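Local coordinates for protein 3-dehydroquinate dehydratase (Thermus thermophilus, PDB 2UYG) that catalyses the dehydration of 3-dehydroquinate to 3-dehydroshikimate, a step of chorismate biosynthesis, probably by trans elimination through an enolate intermediate, at residues Val2-Gly7 / Ala69-Pro74; Gln54-Val59 / Tyr82-Ala87; Ala76-Ser81 / Arg111-Ala116. All blocks are in the same frame, centred on the assembly; numbering follows the deposited sequence.

Interaction 1. Residues Val2-Gly7 / Ala69-Pro74; sequences VLILNG and AIVLNP
Leu5 and Ile70 meet diagonally across strands 2-6 and 69-73, two parallel neighbours inside the five-stranded sheet of a flavodoxin-like fold with strand order 2-1-3-4-5. The strand directions differ by only 16°, and Leu3, Ile4, Leu5 and Asn6 stand beside Ile70, Val71, Leu72 and Asn73 in turn, sending side chains alternately to the two faces. On the face of Leu3, Leu5, Ile70 and Leu72, the leucine at position 5 does much of the touching. Its CG lies anti to the carbonyl carbon (chi1 -58°), and Leu5 CD1 reaches back to Ile70 CG2, in the previous pair on the same face, at 4.0 Å. Leu72 leans across on its own level, its CD1 resting 4.0 Å from Leu5 CB. Long branched leucines suit this face because helix 52-61 packs onto it, with Leu55, Trp58 and Val59 against Leu5.

The opposite face carries Val2, Ile4 and Val71, compact beta-branched residues well suited to strands. Val71 CG2, anti to its own carbonyl carbon, meets Val2 CG2 at 4.0 Å, while Val71 CB lies 4.2 Å from Ile4 CG1. Ala134 and Leu138 of helix 129-140 cover Val71 on this face. Asn73, at the strand's end, is predicted to bind substrate; Gly75 N donates to its OD1 and Tyr131 OH bonds its ND2, which together fix the rotation of the amide.

Backbone bonds join the strands throughout: Leu3 O accepts from Val71 N at 2.7 Å, and Leu5 N donates to Val71 O at 2.8 Å. Where strand gives way to loop, a side chain on Gly7 would strike Pro74 O, which probably explains the glycine. The final bond, Gly7 N to Asn73 O, measures 2.8 Å and is bent to 139° at the hydrogen.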
ATOM      1  N   VAL A   2      38.114   1.760  20.097  1.00 31.84           N
ATOM      2  CA  VAL A   2      36.735   1.719  19.566  1.00 30.72           C
ATOM      3  C   VAL A   2      35.698   2.395  20.469  1.00 28.13           C
ATOM      4  O   VAL A   2      35.714   2.180  21.621  1.00 27.75           O
ATOM      5  CB  VAL A   2      36.317   0.327  19.099  1.00 30.03           C
ATOM      6  CG1 VAL A   2      37.159  -0.658  19.683  1.00 33.51           C
ATOM      7  CG2 VAL A   2      34.883  -0.038  19.473  1.00 32.14           C
ATOM      8  N   LEU A   3      34.767   3.138  19.867  1.00 25.95           N
ATOM      9  CA  LEU A   3      33.725   3.853  20.574  1.00 26.97           C
ATOM     10  C   LEU A   3      32.435   3.059  20.421  1.00 25.60           C
ATOM     11  O   LEU A   3      32.067   2.749  19.295  1.00 24.40           O
ATOM     12  CB  LEU A   3      33.492   5.266  19.941  1.00 25.77           C
ATOM     13  CG  LEU A   3      33.229   6.613  20.630  1.00 32.56           C
ATOM     14  CD1 LEU A   3      32.385   7.642  19.764  1.00 33.12           C
ATOM     15  CD2 LEU A   3      32.786   6.702  22.091  1.00 30.34           C
ATOM     16  N   ILE A   4      31.755   2.838  21.536  1.00 24.21           N
ATOM     17  CA  ILE A   4      30.515   2.089  21.665  1.00 24.54           C
ATOM     18  C   ILE A   4      29.471   3.118  22.093  1.00 23.42           C
ATOM     19  O   ILE A   4      29.632   3.703  23.100  1.00 23.33           O
ATOM     20  CB  ILE A   4      30.594   0.983  22.766  1.00 24.18           C
ATOM     21  CG1 ILE A   4      31.760   0.036  22.466  1.00 26.68           C
ATOM     22  CG2 ILE A   4      29.301   0.188  22.865  1.00 24.84           C
ATOM     23  CD1 ILE A   4      31.860  -1.082  23.455  1.00 26.63           C
ATOM     24  N   LEU A   5      28.476   3.383  21.261  1.00 23.18           N
ATOM     25  CA  LEU A   5      27.512   4.466  21.469  1.00 23.79           C
ATOM     26  C   LEU A   5      26.179   3.878  21.504  1.00 24.27           C
ATOM     27  O   LEU A   5      25.881   3.074  20.625  1.00 25.03           O
ATOM     28  CB  LEU A   5      27.493   5.446  20.317  1.00 22.33           C
ATOM     29  CG  LEU A   5      28.832   6.072  20.045  1.00 25.75           C
ATOM     30  CD1 LEU A   5      28.771   7.042  18.852  1.00 26.44           C
ATOM     31  CD2 LEU A   5      29.357   6.711  21.264  1.00 30.27           C
ATOM     32  N   ASN A   6      25.351   4.378  22.437  1.00 25.08           N
ATOM     33  CA  ASN A   6      24.052   3.866  22.766  1.00 23.78           C
ATOM     34  C   ASN A   6      23.031   5.001  22.831  1.00 24.99           C
ATOM     35  O   ASN A   6      23.309   6.020  23.423  1.00 24.86           O
ATOM     36  CB  ASN A   6      24.087   3.181  24.108  1.00 23.25           C
ATOM     37  CG  ASN A   6      25.059   2.080  24.157  1.00 28.12           C
ATOM     38  OD1 ASN A   6      26.179   2.254  24.686  1.00 33.45           O
ATOM     39  ND2 ASN A   6      24.654   0.896  23.650  1.00 18.04           N
ATOM     40  N   GLY A   7      21.823   4.738  22.260  1.00 23.77           N
ATOM     41  CA  GLY A   7      20.747   5.650  22.069  1.00 22.66           C
ATOM     42  C   GLY A   7      19.794   5.586  23.275  1.00 23.48           C
ATOM     43  O   GLY A   7      20.030   4.947  24.353  1.00 19.42           O
ATOM     44  N   ALA A  69      36.884   2.799  14.915  1.00 28.69           N
ATOM     45  CA  ALA A  69      35.634   2.088  14.638  1.00 28.59           C
ATOM     46  C   ALA A  69      34.579   2.463  15.712  1.00 26.44           C
ATOM     47  O   ALA A  69      34.945   2.786  16.838  1.00 25.31           O
ATOM     48  CB  ALA A  69      35.895   0.509  14.658  1.00 29.54           C
ATOM     49  N   ILE A  70      33.308   2.415  15.350  1.00 25.21           N
ATOM     50  CA  ILE A  70      32.191   2.690  16.264  1.00 25.03           C
ATOM     51  C   ILE A  70      31.258   1.521  16.275  1.00 25.54           C
ATOM     52  O   ILE A  70      30.981   0.951  15.238  1.00 25.29           O
ATOM     53  CB  ILE A  70      31.396   3.918  15.770  1.00 24.85           C
ATOM     54  CG1 ILE A  70      32.249   5.213  15.813  1.00 23.71           C
ATOM     55  CG2 ILE A  70      30.137   4.114  16.573  1.00 24.11           C
ATOM     56  CD1 ILE A  70      31.809   6.166  14.751  1.00 20.41           C
ATOM     57  N   VAL A  71      30.769   1.166  17.467  1.00 26.05           N
ATOM     58  CA  VAL A  71      29.755   0.160  17.627  1.00 26.94           C
ATOM     59  C   VAL A  71      28.546   0.953  18.106  1.00 26.63           C
ATOM     60  O   VAL A  71      28.674   1.624  19.124  1.00 26.13           O
ATOM     61  CB  VAL A  71      30.230  -0.897  18.652  1.00 27.12           C
ATOM     62  CG1 VAL A  71      29.155  -1.845  18.999  1.00 28.15           C
ATOM     63  CG2 VAL A  71      31.471  -1.638  18.133  1.00 29.56           C
ATOM     64  N   LEU A  72      27.376   0.759  17.462  1.00 24.30           N
ATOM     65  CA  LEU A  72      26.272   1.649  17.566  1.00 23.57           C
ATOM     66  C   LEU A  72      24.957   0.954  17.718  1.00 23.37           C
ATOM     67  O   LEU A  72      24.559   0.202  16.855  1.00 23.67           O
ATOM     68  CB  LEU A  72      26.228   2.495  16.262  1.00 24.16           C
ATOM     69  CG  LEU A  72      25.063   3.443  16.119  1.00 23.69           C
ATOM     70  CD1 LEU A  72      25.220   4.448  17.209  1.00 26.12           C
ATOM     71  CD2 LEU A  72      25.110   4.212  14.722  1.00 23.79           C
ATOM     72  N   ASN A  73      24.261   1.253  18.815  1.00 23.04           N
ATOM     73  CA  ASN A  73      22.955   0.751  19.130  1.00 22.02           C
ATOM     74  C   ASN A  73      22.109   2.018  19.266  1.00 22.52           C
ATOM     75  O   ASN A  73      22.105   2.662  20.373  1.00 24.57           O
ATOM     76  CB  ASN A  73      22.911  -0.041  20.448  1.00 19.98           C
ATOM     77  CG  ASN A  73      21.493  -0.565  20.754  1.00 21.20           C
ATOM     78  OD1 ASN A  73      20.551  -0.141  20.121  1.00 18.52           O
ATOM     79  ND2 ASN A  73      21.369  -1.539  21.647  1.00 18.99           N
ATOM     80  N   PRO A  74      21.418   2.421  18.224  1.00 21.38           N
ATOM     81  CA  PRO A  74      20.646   3.665  18.356  1.00 21.73           C
ATOM     82  C   PRO A  74      19.377   3.543  19.223  1.00 22.65           C
ATOM     83  O   PRO A  74      18.677   4.536  19.384  1.00 19.94           O
ATOM     84  CB  PRO A  74      20.337   4.019  16.921  1.00 22.68           C
ATOM     85  CG  PRO A  74      21.281   3.019  16.009  1.00 22.27           C
ATOM     86  CD  PRO A  74      21.433   1.879  16.858  1.00 21.15           C
TER

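Interaction 2. Residues Gln54-Val59 / Tyr82-Ala87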
ATOM      1  N   GLN A  54      23.007  14.459  20.378  1.00 19.10           N
ATOM      2  CA  GLN A  54      24.226  14.101  20.992  1.00 20.66           C
ATOM      3  C   GLN A  54      24.790  12.856  20.314  1.00 21.61           C
ATOM      4  O   GLN A  54      25.981  12.758  20.131  1.00 22.93           O
ATOM      5  CB  GLN A  54      24.031  13.953  22.525  1.00 20.36           C
ATOM      6  CG  GLN A  54      25.276  13.396  23.271  1.00 20.72           C
ATOM      7  CD  GLN A  54      26.472  14.316  23.273  1.00 24.40           C
ATOM      8  OE1 GLN A  54      27.345  14.331  22.331  1.00 28.55           O
ATOM      9  NE2 GLN A  54      26.609  14.990  24.373  1.00 20.33           N
ATOM     10  N   LEU A  55      23.927  11.917  19.899  1.00 22.97           N
ATOM     11  CA  LEU A  55      24.381  10.664  19.242  1.00 23.39           C
ATOM     12  C   LEU A  55      25.085  10.994  17.950  1.00 22.61           C
ATOM     13  O   LEU A  55      26.128  10.462  17.603  1.00 22.12           O
ATOM     14  CB  LEU A  55      23.167   9.738  18.910  1.00 22.37           C
ATOM     15  CG  LEU A  55      23.117   8.341  19.453  1.00 29.07           C
ATOM     16  CD1 LEU A  55      22.044   7.445  18.746  1.00 27.69           C
ATOM     17  CD2 LEU A  55      24.452   7.612  19.633  1.00 27.52           C
ATOM     18  N   ILE A  56      24.428  11.871  17.209  1.00 23.41           N
ATOM     19  CA  ILE A  56      24.932  12.368  15.967  1.00 23.75           C
ATOM     20  C   ILE A  56      26.342  12.935  16.164  1.00 24.00           C
ATOM     21  O   ILE A  56      27.271  12.513  15.463  1.00 23.88           O
ATOM     22  CB  ILE A  56      23.980  13.427  15.435  1.00 25.93           C
ATOM     23  CG1 ILE A  56      22.737  12.744  14.832  1.00 26.01           C
ATOM     24  CG2 ILE A  56      24.687  14.326  14.351  1.00 23.08           C
ATOM     25  CD1 ILE A  56      21.593  13.741  14.534  1.00 31.71           C
ATOM     26  N   GLU A  57      26.493  13.874  17.109  1.00 23.21           N
ATOM     27  CA  GLU A  57      27.747  14.565  17.311  1.00 23.31           C
ATOM     28  C   GLU A  57      28.837  13.562  17.655  1.00 22.57           C
ATOM     29  O   GLU A  57      29.873  13.615  17.047  1.00 20.78           O
ATOM     30  CB  GLU A  57      27.629  15.702  18.333  1.00 22.92           C
ATOM     31  CG  GLU A  57      26.884  16.833  17.695  1.00 28.26           C
ATOM     32  CD  GLU A  57      26.748  18.111  18.473  1.00 31.61           C
ATOM     33  OE1 GLU A  57      26.740  18.102  19.702  1.00 33.72           O
ATOM     34  OE2 GLU A  57      26.552  19.136  17.783  1.00 32.65           O
ATOM     35  N   TRP A  58      28.564  12.611  18.545  1.00 22.90           N
ATOM     36  CA  TRP A  58      29.548  11.586  18.866  1.00 22.57           C
ATOM     37  C   TRP A  58      29.912  10.724  17.648  1.00 24.04           C
ATOM     38  O   TRP A  58      31.103  10.345  17.450  1.00 25.86           O
ATOM     39  CB  TRP A  58      29.020  10.702  19.957  1.00 21.38           C
ATOM     40  CG  TRP A  58      28.958  11.279  21.309  1.00 22.64           C
ATOM     41  CD1 TRP A  58      29.830  12.267  21.857  1.00 23.31           C
ATOM     42  CD2 TRP A  58      28.173  10.800  22.412  1.00 19.44           C
ATOM     43  NE1 TRP A  58      29.532  12.448  23.185  1.00 21.91           N
ATOM     44  CE2 TRP A  58      28.535  11.571  23.563  1.00 18.83           C
ATOM     45  CE3 TRP A  58      27.107   9.828  22.535  1.00 20.72           C
ATOM     46  CZ2 TRP A  58      27.838  11.468  24.808  1.00 23.22           C
ATOM     47  CZ3 TRP A  58      26.464   9.669  23.751  1.00 17.52           C
ATOM     48  CH2 TRP A  58      26.846  10.453  24.905  1.00 26.36           C
ATOM     49  N   VAL A  59      28.963  10.350  16.799  1.00 25.10           N
ATOM     50  CA  VAL A  59      29.457   9.616  15.654  1.00 24.49           C
ATOM     51  C   VAL A  59      30.292  10.535  14.804  1.00 23.91           C
ATOM     52  O   VAL A  59      31.398  10.145  14.383  1.00 22.23           O
ATOM     53  CB  VAL A  59      28.428   8.652  14.851  1.00 24.68           C
ATOM     54  CG1 VAL A  59      27.269   8.163  15.650  1.00 23.60           C
ATOM     55  CG2 VAL A  59      28.161   9.141  13.522  1.00 27.14           C
ATOM     56  N   TYR A  82      16.876   9.407  10.121  1.00 21.20           N
ATOM     57  CA  TYR A  82      17.652   9.629   8.974  1.00 21.45           C
ATOM     58  C   TYR A  82      18.734  10.641   9.267  1.00 19.63           C
ATOM     59  O   TYR A  82      19.740  10.669   8.567  1.00 20.67           O
ATOM     60  CB  TYR A  82      16.738  10.055   7.774  1.00 23.83           C
ATOM     61  CG  TYR A  82      15.721   8.992   7.273  1.00 22.66           C
ATOM     62  CD1 TYR A  82      14.349   9.176   7.443  1.00 22.96           C
ATOM     63  CD2 TYR A  82      16.140   7.851   6.567  1.00 27.75           C
ATOM     64  CE1 TYR A  82      13.411   8.278   6.905  1.00 23.63           C
ATOM     65  CE2 TYR A  82      15.214   6.883   6.104  1.00 24.73           C
ATOM     66  CZ  TYR A  82      13.865   7.132   6.269  1.00 27.14           C
ATOM     67  OH  TYR A  82      12.918   6.240   5.846  1.00 33.86           O
ATOM     68  N   ALA A  83      18.684  11.354  10.366  1.00 20.15           N
ATOM     69  CA  ALA A  83      19.781  12.252  10.666  1.00 20.04           C
ATOM     70  C   ALA A  83      20.960  11.498  11.169  1.00 20.78           C
ATOM     71  O   ALA A  83      22.141  11.797  10.793  1.00 21.57           O
ATOM     72  CB  ALA A  83      19.352  13.440  11.535  1.00 19.99           C
ATOM     73  N   LEU A  84      20.696  10.415  11.885  1.00 21.95           N
ATOM     74  CA  LEU A  84      21.746   9.549  12.358  1.00 22.37           C
ATOM     75  C   LEU A  84      22.415   8.742  11.237  1.00 22.97           C
ATOM     76  O   LEU A  84      23.645   8.562  11.199  1.00 19.46           O
ATOM     77  CB  LEU A  84      21.184   8.618  13.366  1.00 22.89           C
ATOM     78  CG  LEU A  84      21.927   8.230  14.624  1.00 26.08           C
ATOM     79  CD1 LEU A  84      21.542   6.813  14.966  1.00 23.14           C
ATOM     80  CD2 LEU A  84      23.424   8.516  14.701  1.00 27.64           C
ATOM     81  N   LEU A  85      21.599   8.267  10.310  1.00 24.58           N
ATOM     82  CA  LEU A  85      22.166   7.683   9.078  1.00 26.29           C
ATOM     83  C   LEU A  85      23.120   8.649   8.420  1.00 25.36           C
ATOM     84  O   LEU A  85      24.128   8.267   7.977  1.00 26.77           O
ATOM     85  CB  LEU A  85      21.055   7.470   8.043  1.00 26.89           C
ATOM     86  CG  LEU A  85      21.121   6.498   6.893  1.00 31.81           C
ATOM     87  CD1 LEU A  85      20.309   7.009   5.640  1.00 30.16           C
ATOM     88  CD2 LEU A  85      22.446   5.822   6.570  1.00 30.03           C
ATOM     89  N   ASP A  86      22.706   9.884   8.232  1.00 24.06           N
ATOM     90  CA  ASP A  86      23.549  10.794   7.467  1.00 24.41           C
ATOM     91  C   ASP A  86      24.863  11.040   8.260  1.00 22.68           C
ATOM     92  O   ASP A  86      25.920  11.211   7.679  1.00 22.22           O
ATOM     93  CB  ASP A  86      22.819  12.116   7.175  1.00 21.83           C
ATOM     94  CG  ASP A  86      22.046  12.103   5.891  1.00 27.22           C
ATOM     95  OD1 ASP A  86      22.136  11.098   5.153  1.00 31.36           O
ATOM     96  OD2 ASP A  86      21.274  13.068   5.488  1.00 30.32           O
ATOM     97  N   ALA A  87      24.759  11.059   9.583  1.00 22.76           N
ATOM     98  CA  ALA A  87      25.926  11.238  10.443  1.00 22.08           C
ATOM     99  C   ALA A  87      26.893  10.113  10.162  1.00 22.76           C
ATOM    100  O   ALA A  87      28.058  10.391   9.965  1.00 22.94           O
ATOM    101  CB  ALA A  87      25.569  11.221  11.860  1.00 20.78           C
TER
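Ala83 opens the contact by receiving the tip of Ile56: Ile56 CD1 comes to 3.8 Å from Ala83 CB. Both residues belong to helices on the same face of the sheet, 52-61 and 82-89, which flank strand 69-73 in the chain and run almost parallel, 8° apart. Their axes lie 9.1 Å from each other, and the small methyl of alanine suits this spacing. Ala83 also takes part in the oligomer, since its O accepts from Asn9 ND2 of the second subunit.

Leu84 follows as the large side chain of this helix, and its two methyls divide the work. CD1 faces Leu55 CD1 at 3.9 Å, the two leucines slanting across each other. CD2 turns instead to Val59 CG1, 4.0 Å away, the two side chains crossing at about a right angle.

Asp86 points elsewhere, forming a salt bridge with Arg110 of the second subunit. One residue on, Ala87 returns to the contact and is held between two branches: its CB lies 3.7 Å from Val59 CG2 and 4.1 Å from Ile56 CG2. Ile56 thus spans a full helical turn, CD1 on Ala83 and CG2, anti to the backbone N, on Ala87. An alanine in place of Ile56 would probably open a gap beside Ala83, whose CB would lose its partner across the contact, and leave the Ala87 methyl with Val59 alone.

With apolar side chains carrying the contact and all six residues buried, it rests on hydrophobic burial and close fit, while Glu57 and Asp86 bond to the second subunit.

Interaction 3. Residues Ala76-Ser81 / Arg111-Ala116; sequences ALTHYS and RHSVTA
In the predicted substrate-binding site, the His79 ring is anchored to the loop 111-116 through the backbone of His112. His79 ND1 donates to His112 O at 2.9 Å, a fairly straight bond of 161° with the oxygen in the ring plane but the donor tilted 26° from the carbonyl plane. Tied at ND1, the imidazole can present NE2 to the pocket, where it makes a weak hydrogen bond to a bound glycerol. Next to it, Thr78 O, in the 3-10 turn 76-79, accepts from Val114 N at 2.8 Å, so two successive residues hold the loop.

Beyond this bond the loop turns in an ST motif: Ser113 OG, anti to its backbone N (chi1 163°), accepts from Ala116 N at 3.0 Å. Serine suits the place because its short hydroxyl can reach back to the chain and also bond Glu97, which Thr115 OG1 engages as well.

Ser81 is the N-cap of helix 82-89; its OG bonds Leu84 N and Glu52. Against its backbone rests Val114, a compact aliphatic whose CG2 lies 3.5 Å from Ser81 O.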
ATOM      1  N   ALA A  76      15.467   3.078  19.896  1.00 21.49           N
ATOM      2  CA  ALA A  76      14.360   3.279  18.955  1.00 22.21           C
ATOM      3  C   ALA A  76      14.651   4.211  17.693  1.00 22.14           C
ATOM      4  O   ALA A  76      13.863   4.166  16.692  1.00 19.76           O
ATOM      5  CB  ALA A  76      13.209   3.776  19.645  1.00 22.61           C
ATOM      6  N   LEU A  77      15.708   5.020  17.780  1.00 20.10           N
ATOM      7  CA  LEU A  77      16.098   5.909  16.698  1.00 20.88           C
ATOM      8  C   LEU A  77      16.421   5.110  15.465  1.00 21.46           C
ATOM      9  O   LEU A  77      16.390   5.636  14.384  1.00 21.02           O
ATOM     10  CB  LEU A  77      17.329   6.744  17.060  1.00 20.77           C
ATOM     11  CG  LEU A  77      17.116   7.786  18.195  1.00 23.46           C
ATOM     12  CD1 LEU A  77      18.413   8.454  18.600  1.00 20.27           C
ATOM     13  CD2 LEU A  77      16.055   8.781  17.882  1.00 25.04           C
ATOM     14  N   THR A  78      16.837   3.858  15.634  1.00 23.00           N
ATOM     15  CA  THR A  78      17.130   3.026  14.501  1.00 22.99           C
ATOM     16  C   THR A  78      15.999   3.012  13.485  1.00 22.76           C
ATOM     17  O   THR A  78      16.208   2.914  12.239  1.00 24.47           O
ATOM     18  CB  THR A  78      17.574   1.513  14.915  1.00 24.57           C
ATOM     19  OG1 THR A  78      16.541   0.590  14.598  1.00 30.80           O
ATOM     20  CG2 THR A  78      17.918   1.291  16.247  1.00 16.84           C
ATOM     21  N   HIS A  79      14.789   3.189  13.939  1.00 21.03           N
ATOM     22  CA  HIS A  79      13.672   3.056  13.015  1.00 22.49           C
ATOM     23  C   HIS A  79      13.161   4.387  12.451  1.00 23.35           C
ATOM     24  O   HIS A  79      12.186   4.372  11.679  1.00 23.83           O
ATOM     25  CB  HIS A  79      12.509   2.309  13.663  1.00 21.99           C
ATOM     26  CG  HIS A  79      12.932   1.217  14.591  1.00 22.76           C
ATOM     27  ND1 HIS A  79      13.512   0.035  14.164  1.00 23.85           N
ATOM     28  CD2 HIS A  79      12.971   1.181  15.955  1.00 26.82           C
ATOM     29  CE1 HIS A  79      13.863  -0.682  15.231  1.00 21.34           C
ATOM     30  NE2 HIS A  79      13.464  -0.037  16.322  1.00 19.31           N
ATOM     31  N   TYR A  80      13.780   5.520  12.774  1.00 21.36           N
ATOM     32  CA  TYR A  80      13.312   6.776  12.124  1.00 21.08           C
ATOM     33  C   TYR A  80      14.336   7.928  11.932  1.00 21.72           C
ATOM     34  O   TYR A  80      14.068   8.873  11.142  1.00 23.04           O
ATOM     35  CB  TYR A  80      12.033   7.260  12.753  1.00 19.38           C
ATOM     36  CG  TYR A  80      12.191   7.652  14.181  1.00 20.42           C
ATOM     37  CD1 TYR A  80      12.268   8.982  14.539  1.00 20.07           C
ATOM     38  CD2 TYR A  80      12.330   6.665  15.211  1.00 19.34           C
ATOM     39  CE1 TYR A  80      12.387   9.369  15.930  1.00 24.45           C
ATOM     40  CE2 TYR A  80      12.465   7.024  16.559  1.00 22.13           C
ATOM     41  CZ  TYR A  80      12.475   8.370  16.927  1.00 24.81           C
ATOM     42  OH  TYR A  80      12.580   8.721  18.246  1.00 29.55           O
ATOM     43  N   SER A  81      15.519   7.822  12.549  1.00 21.64           N
ATOM     44  CA  SER A  81      16.536   8.854  12.456  1.00 20.75           C
ATOM     45  C   SER A  81      17.386   8.831  11.211  1.00 21.24           C
ATOM     46  O   SER A  81      18.518   8.396  11.271  1.00 20.71           O
ATOM     47  CB  SER A  81      17.499   8.741  13.639  1.00 22.21           C
ATOM     48  OG  SER A  81      18.283   9.926  13.779  1.00 20.90           O
ATOM     49  N   ARG A 111      11.135  -3.742  12.682  1.00 30.20           N
ATOM     50  CA  ARG A 111      11.766  -4.516  11.633  1.00 32.18           C
ATOM     51  C   ARG A 111      12.485  -3.636  10.637  1.00 33.42           C
ATOM     52  O   ARG A 111      13.335  -4.129   9.863  1.00 34.58           O
ATOM     53  CB  ARG A 111      10.795  -5.512  10.961  1.00 32.04           C
ATOM     54  CG  ARG A 111      10.083  -6.369  12.002  1.00 36.84           C
ATOM     55  CD  ARG A 111       9.287  -7.583  11.537  1.00 43.51           C
ATOM     56  NE  ARG A 111      10.173  -8.503  10.826  1.00 48.48           N
ATOM     57  CZ  ARG A 111       9.762  -9.532  10.101  1.00 52.79           C
ATOM     58  NH1 ARG A 111       8.457  -9.812   9.999  1.00 52.45           N
ATOM     59  NH2 ARG A 111      10.667 -10.305   9.489  1.00 52.22           N
ATOM     60  N   HIS A 112      12.295  -2.327  10.657  1.00 33.21           N
ATOM     61  CA  HIS A 112      12.976  -1.568   9.614  1.00 34.22           C
ATOM     62  C   HIS A 112      14.134  -0.737  10.244  1.00 31.44           C
ATOM     63  O   HIS A 112      13.950  -0.120  11.262  1.00 30.47           O
ATOM     64  CB  HIS A 112      11.833  -0.931   8.726  1.00 35.85           C
ATOM     65  CG  HIS A 112      11.674   0.561   8.773  1.00 47.45           C
ATOM     66  ND1 HIS A 112      11.684   1.312   9.946  1.00 55.74           N
ATOM     67  CD2 HIS A 112      11.375   1.440   7.764  1.00 53.84           C
ATOM     68  CE1 HIS A 112      11.458   2.587   9.648  1.00 56.02           C
ATOM     69  NE2 HIS A 112      11.256   2.692   8.338  1.00 58.29           N
ATOM     70  N   SER A 113      15.375  -0.827   9.754  1.00 28.71           N
ATOM     71  CA  SER A 113      16.433  -0.037  10.356  1.00 26.33           C
ATOM     72  C   SER A 113      16.903   0.948   9.329  1.00 26.93           C
ATOM     73  O   SER A 113      17.480   0.540   8.293  1.00 25.56           O
ATOM     74  CB  SER A 113      17.631  -0.810  10.806  1.00 25.12           C
ATOM     75  OG  SER A 113      18.708   0.172  10.979  1.00 22.35           O
ATOM     76  N   VAL A 114      16.725   2.244   9.616  1.00 25.80           N
ATOM     77  CA  VAL A 114      17.227   3.240   8.723  1.00 23.85           C
ATOM     78  C   VAL A 114      18.658   3.510   8.767  1.00 22.96           C
ATOM     79  O   VAL A 114      19.139   4.165   7.845  1.00 25.15           O
ATOM     80  CB  VAL A 114      16.511   4.589   8.804  1.00 25.15           C
ATOM     81  CG1 VAL A 114      14.983   4.409   8.887  1.00 26.10           C
ATOM     82  CG2 VAL A 114      17.116   5.591   9.827  1.00 24.05           C
ATOM     83  N   THR A 115      19.347   3.108   9.814  1.00 22.82           N
ATOM     84  CA  THR A 115      20.811   3.266   9.881  1.00 23.79           C
ATOM     85  C   THR A 115      21.569   2.142   9.279  1.00 24.29           C
ATOM     86  O   THR A 115      22.705   2.340   8.857  1.00 24.32           O
ATOM     87  CB  THR A 115      21.339   3.389  11.293  1.00 23.94           C
ATOM     88  OG1 THR A 115      20.751   2.366  12.094  1.00 21.27           O
ATOM     89  CG2 THR A 115      20.944   4.743  11.917  1.00 21.64           C
ATOM     90  N   ALA A 116      20.943   0.952   9.178  1.00 26.28           N
ATOM     91  CA  ALA A 116      21.727  -0.251   8.843  1.00 25.11           C
ATOM     92  C   ALA A 116      22.362  -0.197   7.447  1.00 25.18           C
ATOM     93  O   ALA A 116      23.475  -0.743   7.289  1.00 26.37           O
ATOM     94  CB  ALA A 116      20.905  -1.620   9.094  1.00 25.27           C
TER

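How the interactions relate
Interaction 1 lies within the sheet, interaction 2 in the helical layer on one of its faces, and interaction 3 in the loops beyond the strand ends; their centres lie 11 to 14 Å apart. Leu84 joins all three, its CD1 lying 3.6 Å from Pro74 CB and 3.7 Å from Thr115 CG2. Leu5 CD1 packs on Val59 CG1 at 3.7 Å, tying sheet to helix. The predicted active site draws on interactions 1 and 3: the side chains of Asn73 and Thr78 come within about 4 and 3 Å of that of His99, the predicted proton donor. Asp86 of interaction 2 pairs with Arg110 of the second subunit; both are predicted to bind substrate, so Asp86 probably contributes to that subunit's site.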